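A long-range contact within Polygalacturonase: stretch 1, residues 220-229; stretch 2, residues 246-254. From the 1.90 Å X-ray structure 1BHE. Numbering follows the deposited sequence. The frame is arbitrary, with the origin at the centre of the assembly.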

# COMPACT_ATOMS: atom_id res chain seq x y z
N ALA A 220 5.03 8.68 -0.84
CA ALA A 220 4.41 9.90 -0.31
C ALA A 220 2.95 9.88 -0.77
O ALA A 220 2.69 9.86 -1.98
CB ALA A 220 5.12 11.15 -0.77
N THR A 221 2.03 9.86 0.18
CA THR A 221 0.61 9.78 -0.20
C THR A 221 -0.26 10.38 0.89
O THR A 221 0.25 11.16 1.71
CB THR A 221 0.25 8.30 -0.45
OG1 THR A 221 -1.09 8.18 -0.94
CG2 THR A 221 0.40 7.47 0.83
N GLY A 222 -1.55 10.08 0.88
CA GLY A 222 -2.47 10.64 1.84
C GLY A 222 -2.60 9.76 3.08
O GLY A 222 -2.41 10.25 4.19
N ASP A 223 -2.94 8.49 2.89
CA ASP A 223 -3.13 7.59 4.04
C ASP A 223 -1.89 6.74 4.26
O ASP A 223 -0.79 7.24 4.07
CB ASP A 223 -4.42 6.80 3.88
CG ASP A 223 -5.66 7.64 4.14
OD1 ASP A 223 -5.56 8.87 4.38
OD2 ASP A 223 -6.78 7.08 4.12
N ASP A 224 -2.03 5.53 4.81
CA ASP A 224 -0.85 4.75 5.19
C ASP A 224 0.15 4.57 4.06
O ASP A 224 -0.22 4.17 2.96
CB ASP A 224 -1.27 3.37 5.71
CG ASP A 224 -1.77 3.45 7.14
OD1 ASP A 224 -1.13 4.16 7.95
OD2 ASP A 224 -2.78 2.79 7.45
N ASN A 225 1.42 4.82 4.36
CA ASN A 225 2.47 4.63 3.35
C ASN A 225 2.55 3.14 3.04
O ASN A 225 2.59 2.71 1.88
CB ASN A 225 3.80 5.21 3.84
CG ASN A 225 3.69 6.69 4.19
OD1 ASN A 225 3.06 7.06 5.18
ND2 ASN A 225 4.32 7.54 3.39
N VAL A 226 2.54 2.33 4.08
CA VAL A 226 2.49 0.88 4.04
C VAL A 226 1.55 0.45 5.18
O VAL A 226 1.65 0.97 6.29
CB VAL A 226 3.85 0.18 4.24
CG1 VAL A 226 3.68 -1.32 4.50
CG2 VAL A 226 4.77 0.33 3.04
N ALA A 227 0.62 -0.45 4.90
CA ALA A 227 -0.27 -0.95 5.95
C ALA A 227 -0.30 -2.48 5.84
O ALA A 227 -0.85 -3.01 4.87
CB ALA A 227 -1.66 -0.36 5.87
N ILE A 228 0.35 -3.13 6.78
CA ILE A 228 0.42 -4.59 6.85
C ILE A 228 -0.81 -5.12 7.58
O ILE A 228 -1.07 -4.71 8.72
CB ILE A 228 1.72 -5.01 7.55
CG1 ILE A 228 2.94 -4.53 6.76
CG2 ILE A 228 1.80 -6.52 7.75
CD1 ILE A 228 4.24 -4.56 7.54
N LYS A 229 -1.61 -5.96 6.93
CA LYS A 229 -2.86 -6.45 7.49
C LYS A 229 -3.02 -7.97 7.42
O LYS A 229 -2.46 -8.64 6.55
CB LYS A 229 -4.07 -5.84 6.76
CG LYS A 229 -4.10 -4.32 6.67
CD LYS A 229 -5.26 -3.81 5.82
CE LYS A 229 -5.11 -2.31 5.58
NZ LYS A 229 -5.44 -1.51 6.79
N ASP A 246 12.38 5.68 1.81
CA ASP A 246 12.12 7.08 2.14
C ASP A 246 10.61 7.32 2.11
O ASP A 246 9.99 7.08 1.07
CB ASP A 246 12.76 8.04 1.14
CG ASP A 246 14.27 8.13 1.27
OD1 ASP A 246 14.74 8.87 2.16
OD2 ASP A 246 14.98 7.47 0.49
N PHE A 247 10.02 7.73 3.23
CA PHE A 247 8.58 7.99 3.26
C PHE A 247 8.34 9.49 3.48
O PHE A 247 9.01 10.15 4.28
CB PHE A 247 7.86 7.18 4.31
CG PHE A 247 7.70 5.70 4.15
CD1 PHE A 247 8.19 5.00 3.06
CD2 PHE A 247 7.01 4.99 5.12
CE1 PHE A 247 8.04 3.63 2.94
CE2 PHE A 247 6.84 3.62 5.01
CZ PHE A 247 7.35 2.94 3.93
N GLY A 248 7.42 10.04 2.69
CA GLY A 248 7.04 11.44 2.78
C GLY A 248 5.72 11.58 3.53
O GLY A 248 5.48 10.92 4.55
N THR A 249 4.82 12.42 3.02
CA THR A 249 3.52 12.58 3.67
C THR A 249 2.81 11.23 3.74
O THR A 249 3.11 10.31 2.97
CB THR A 249 2.59 13.58 2.96
OG1 THR A 249 2.33 13.10 1.63
CG2 THR A 249 3.22 14.96 2.89
N GLY A 250 1.83 11.15 4.62
CA GLY A 250 1.06 9.91 4.76
C GLY A 250 0.75 9.61 6.21
O GLY A 250 1.02 10.43 7.10
N HIS A 251 0.17 8.43 6.46
CA HIS A 251 -0.21 8.08 7.82
C HIS A 251 0.75 7.10 8.47
O HIS A 251 0.49 6.68 9.60
CB HIS A 251 -1.66 7.59 7.87
CG HIS A 251 -2.68 8.68 7.66
ND1 HIS A 251 -4.03 8.42 7.62
CD2 HIS A 251 -2.57 10.02 7.50
CE1 HIS A 251 -4.71 9.54 7.42
NE2 HIS A 251 -3.84 10.53 7.35
N GLY A 252 1.87 6.76 7.82
CA GLY A 252 2.86 5.93 8.45
C GLY A 252 3.24 4.58 7.90
O GLY A 252 2.70 4.05 6.93
N MET A 253 4.26 4.02 8.54
CA MET A 253 4.74 2.65 8.34
C MET A 253 3.92 1.84 9.34
O MET A 253 4.29 1.70 10.51
CB MET A 253 6.23 2.56 8.59
CG MET A 253 6.81 1.15 8.69
SD MET A 253 6.51 0.17 7.20
CE MET A 253 5.37 -1.06 7.83
N SER A 254 2.71 1.44 8.93
CA SER A 254 1.76 0.83 9.82
C SER A 254 1.46 -0.66 9.68
O SER A 254 1.64 -1.31 8.66
CB SER A 254 0.40 1.57 9.66
OG SER A 254 0.56 2.96 9.83

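What does Phe247 contribute, given that its CA-to-CB bond runs sideways to the other stretch? Its ring supplies a surface for packing. Asn225 CB lies over one face, 3.8 Å from the ring centroid, so the aliphatic root of a polar side chain makes a CH-pi contact there. Val226 CG2 adds an apolar contact 3.8 Å from Phe247 CZ. Next in sequence, Gly248 passes close to Ala220, with Gly248 CA 4.0 Å from Ala220 CB; a CB on this glycine would come within 3.0 Å of Ala220 CB, a clash.

How does Thr249 hold on to Thr221? It pairs with Thr221 twice: Thr221 N donates to Thr249 O at 3.0 Å and nearly straight, while Thr249 OG1, with chi1 in the p well, donates to Thr221 O at 2.8 Å. Thr249 O also accepts from Asn225 ND2 at 3.1 Å, so one carbonyl gathers a backbone and a side-chain donor.

Why are the two stretches so close at Gly250 and His251? Gly250 has phi/psi of 140/-173, angles at which a CB would be jammed against the preceding carbonyl, and that CB would also lie 2.3 Å from Asn225 OD1. Gly250 CA lies 3.5 Å from Gly222 O in a CA-H...O contact. His251 N then donates to Asp223 O at 2.8 Å. The imidazole ring lies against the same turn, with Asp223 CA over one face, 4.0 Å from the ring centroid, in a second CH-pi contact.

What does Asn225 do at Gly252? Its CB points toward stretch 2, and its amide serves two backbone groups there: while ND2 reaches Thr249 O, Asn225 OD1 accepts from Gly252 N at 2.9 Å. The side chain thus ties together both ends of the Thr249-Gly252 segment. Gly252 O in turn receives two weak hydrogen bonds, from Asn225 N at 3.0 Å and from Val226 N at 3.3 Å.

How do Met253 and Ser254 pair with the other stretch? Val226 bridges to Met253 and Ala227 to Ser254, both in parallel register. Ser254 uses both its backbone polar atoms: Ser254 N donates to Val226 O at 2.9 Å, and Ser254 O accepts from Ile228 N, also at 2.9 Å. On the face bearing Val226 and Met253, Met253 CE sits 3.7 Å from both Val226 CG1 and Ile228 CD1. Ser254, on the other face with Ala227, sends OG to Asp224 OD1, a 2.8 Å hydrogen bond that ties Ser254 to a residue two positions before Val226.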